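Local coordinates for protein N-acetylgalactosaminyltransferase 7 (Homo sapiens, PDB 6IWR) that belongs to the polypeptide GalNAc transferase family and joins a GT-A type glycosyltransferase domain to a ricin-type beta-trefoil lectin domain, at residues Val183-Phe188 with Ala228-Leu233. Numbering follows the deposited sequence.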
loop_
_atom_site.group_PDB
_atom_site.type_symbol
_atom_site.label_atom_id
_atom_site.label_comp_id
_atom_site.label_asym_id
_atom_site.label_seq_id
_atom_site.Cartn_x
_atom_site.Cartn_y
_atom_site.Cartn_z
ATOM N N VAL A 183 6.109 5.499 -36.396
ATOM C CA VAL A 183 5.140 4.412 -36.490
ATOM C C VAL A 183 4.515 4.205 -35.116
ATOM O O VAL A 183 5.197 3.776 -34.177
ATOM C CB VAL A 183 5.808 3.122 -36.989
ATOM C CG1 VAL A 183 4.869 1.921 -36.799
ATOM C CG2 VAL A 183 6.227 3.269 -38.431
ATOM N N LEU A 184 3.229 4.517 -34.983
ATOM C CA LEU A 184 2.511 4.212 -33.752
ATOM C C LEU A 184 1.890 2.835 -33.911
ATOM O O LEU A 184 1.298 2.537 -34.954
ATOM C CB LEU A 184 1.436 5.255 -33.443
ATOM C CG LEU A 184 1.770 6.745 -33.574
ATOM C CD1 LEU A 184 0.492 7.568 -33.426
ATOM C CD2 LEU A 184 2.856 7.238 -32.589
ATOM N N ILE A 185 2.071 1.984 -32.907
ATOM C CA ILE A 185 1.505 0.639 -32.894
ATOM C C ILE A 185 0.423 0.602 -31.827
ATOM O O ILE A 185 0.712 0.615 -30.622
ATOM C CB ILE A 185 2.558 -0.444 -32.627
ATOM C CG1 ILE A 185 3.654 -0.413 -33.678
ATOM C CG2 ILE A 185 1.883 -1.809 -32.617
ATOM C CD1 ILE A 185 3.226 -0.953 -34.995
ATOM N N ASP A 186 -0.822 0.533 -32.277
ATOM C CA ASP A 186 -1.977 0.420 -31.395
ATOM C C ASP A 186 -2.132 -1.030 -30.982
ATOM O O ASP A 186 -2.490 -1.873 -31.811
ATOM C CB ASP A 186 -3.227 0.889 -32.125
ATOM C CG ASP A 186 -4.426 0.925 -31.233
ATOM O OD1 ASP A 186 -4.404 0.263 -30.167
ATOM O OD2 ASP A 186 -5.379 1.642 -31.598
ATOM N N ASP A 187 -1.876 -1.337 -29.716
ATOM C CA ASP A 187 -2.053 -2.714 -29.249
ATOM C C ASP A 187 -3.461 -2.927 -28.692
ATOM O O ASP A 187 -3.661 -3.239 -27.515
ATOM C CB ASP A 187 -1.005 -3.075 -28.210
ATOM C CG ASP A 187 -0.867 -4.567 -28.039
ATOM O OD1 ASP A 187 -1.094 -5.288 -29.040
ATOM O OD2 ASP A 187 -0.553 -5.008 -26.910
ATOM N N PHE A 188 -4.449 -2.732 -29.569
ATOM C CA PHE A 188 -5.818 -3.175 -29.311
ATOM C C PHE A 188 -6.519 -2.301 -28.266
ATOM O O PHE A 188 -7.236 -2.809 -27.408
ATOM C CB PHE A 188 -5.837 -4.646 -28.879
ATOM C CG PHE A 188 -7.110 -5.345 -29.200
ATOM C CD1 PHE A 188 -7.617 -5.309 -30.487
ATOM C CD2 PHE A 188 -7.804 -6.039 -28.228
ATOM C CE1 PHE A 188 -8.806 -5.949 -30.798
ATOM C CE2 PHE A 188 -8.995 -6.691 -28.529
ATOM C CZ PHE A 188 -9.493 -6.645 -29.813
ATOM N N ALA A 228 8.849 -3.453 -35.214
ATOM C CA ALA A 228 10.011 -3.663 -36.074
ATOM C C ALA A 228 9.595 -4.074 -37.480
ATOM O O ALA A 228 10.260 -3.720 -38.458
ATOM C CB ALA A 228 10.944 -4.715 -35.472
ATOM N N GLN A 229 8.488 -4.798 -37.609
ATOM C CA GLN A 229 8.129 -5.346 -38.909
ATOM C C GLN A 229 7.340 -4.354 -39.753
ATOM O O GLN A 229 7.468 -4.339 -40.983
ATOM C CB GLN A 229 7.352 -6.633 -38.711
ATOM C CG GLN A 229 8.131 -7.576 -37.889
ATOM C CD GLN A 229 7.364 -8.821 -37.550
ATOM O OE1 GLN A 229 6.201 -8.763 -37.148
ATOM N NE2 GLN A 229 8.019 -9.968 -37.697
ATOM N N LYS A 230 6.530 -3.518 -39.119
ATOM C CA LYS A 230 5.733 -2.544 -39.843
ATOM C C LYS A 230 6.453 -1.221 -40.027
ATOM O O LYS A 230 5.932 -0.347 -40.726
ATOM C CB LYS A 230 4.386 -2.329 -39.136
ATOM C CG LYS A 230 3.412 -3.510 -39.348
ATOM C CD LYS A 230 2.460 -3.678 -38.174
ATOM C CE LYS A 230 1.262 -4.529 -38.549
ATOM N NZ LYS A 230 0.855 -4.254 -39.959
ATOM N N ALA A 231 7.636 -1.063 -39.442
ATOM C CA ALA A 231 8.376 0.196 -39.505
ATOM C C ALA A 231 9.599 -0.099 -40.350
ATOM O O ALA A 231 10.627 -0.543 -39.845
ATOM C CB ALA A 231 8.753 0.714 -38.129
ATOM N N LYS A 232 9.475 0.152 -41.649
ATOM C CA LYS A 232 10.402 -0.389 -42.627
ATOM C C LYS A 232 11.354 0.640 -43.212
ATOM O O LYS A 232 12.366 0.243 -43.798
ATOM C CB LYS A 232 9.630 -1.020 -43.779
ATOM C CG LYS A 232 8.662 -2.072 -43.364
ATOM C CD LYS A 232 7.629 -2.198 -44.439
ATOM C CE LYS A 232 7.070 -3.588 -44.512
ATOM N NZ LYS A 232 7.093 -3.979 -45.955
ATOM N N LEU A 233 11.060 1.939 -43.056
ATOM C CA LEU A 233 11.774 3.001 -43.763
ATOM C C LEU A 233 13.124 3.356 -43.143
ATOM O O LEU A 233 14.037 3.777 -43.858
ATOM C CB LEU A 233 10.918 4.247 -43.789
ATOM C CG LEU A 233 9.853 4.431 -44.843
ATOM C CD1 LEU A 233 9.418 3.116 -45.432
ATOM C CD2 LEU A 233 8.698 5.164 -44.207
#
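Val-183 and Ala-231 mark the nearest backbone approach, with Val-183 CA and Ala-231 CA 6.1 Å apart, where strand 179-186 packs against the C-terminal end of helix 219-230. Ala-231 is the first residue to leave helical phi/psi, so the chain meets the strand just as it turns out of the helix. No hydrogen bond links the segments; 138 Å² of surface is buried between them, and the closest approach is between apolar side-chain atoms. Val-183 aims its CB at the turn, and CG2, anti to the carbonyl carbon, is the branch that touches: Val-183 CG2 lies 3.6 Å from Ala-231 CB. Val-183 CG2 also comes within 4.3 Å of Lys-230 O, the carbonyl oxygen of the last helical residue.

The strand pairs in parallel with 149-155 and 209-213, and the helix connects 209-213 to 236-240, an arrangement in keeping with the Rossmann-like alpha/beta/alpha half of a GT-A fold. Ala-231 also touches Leu-237 of the strand that follows, so the helix exit rests on two strands of the sheet.

Two residues along, on the same strand face, Ile-185 reaches the lysine through its delta methyl, with Ile-185 CD1 4.3 Å from Lys-230 CD. This contact uses the aliphatic part of Lys-230; the chain then leads away from the strand, while the residue makes a cation-pi interaction with Phe-212.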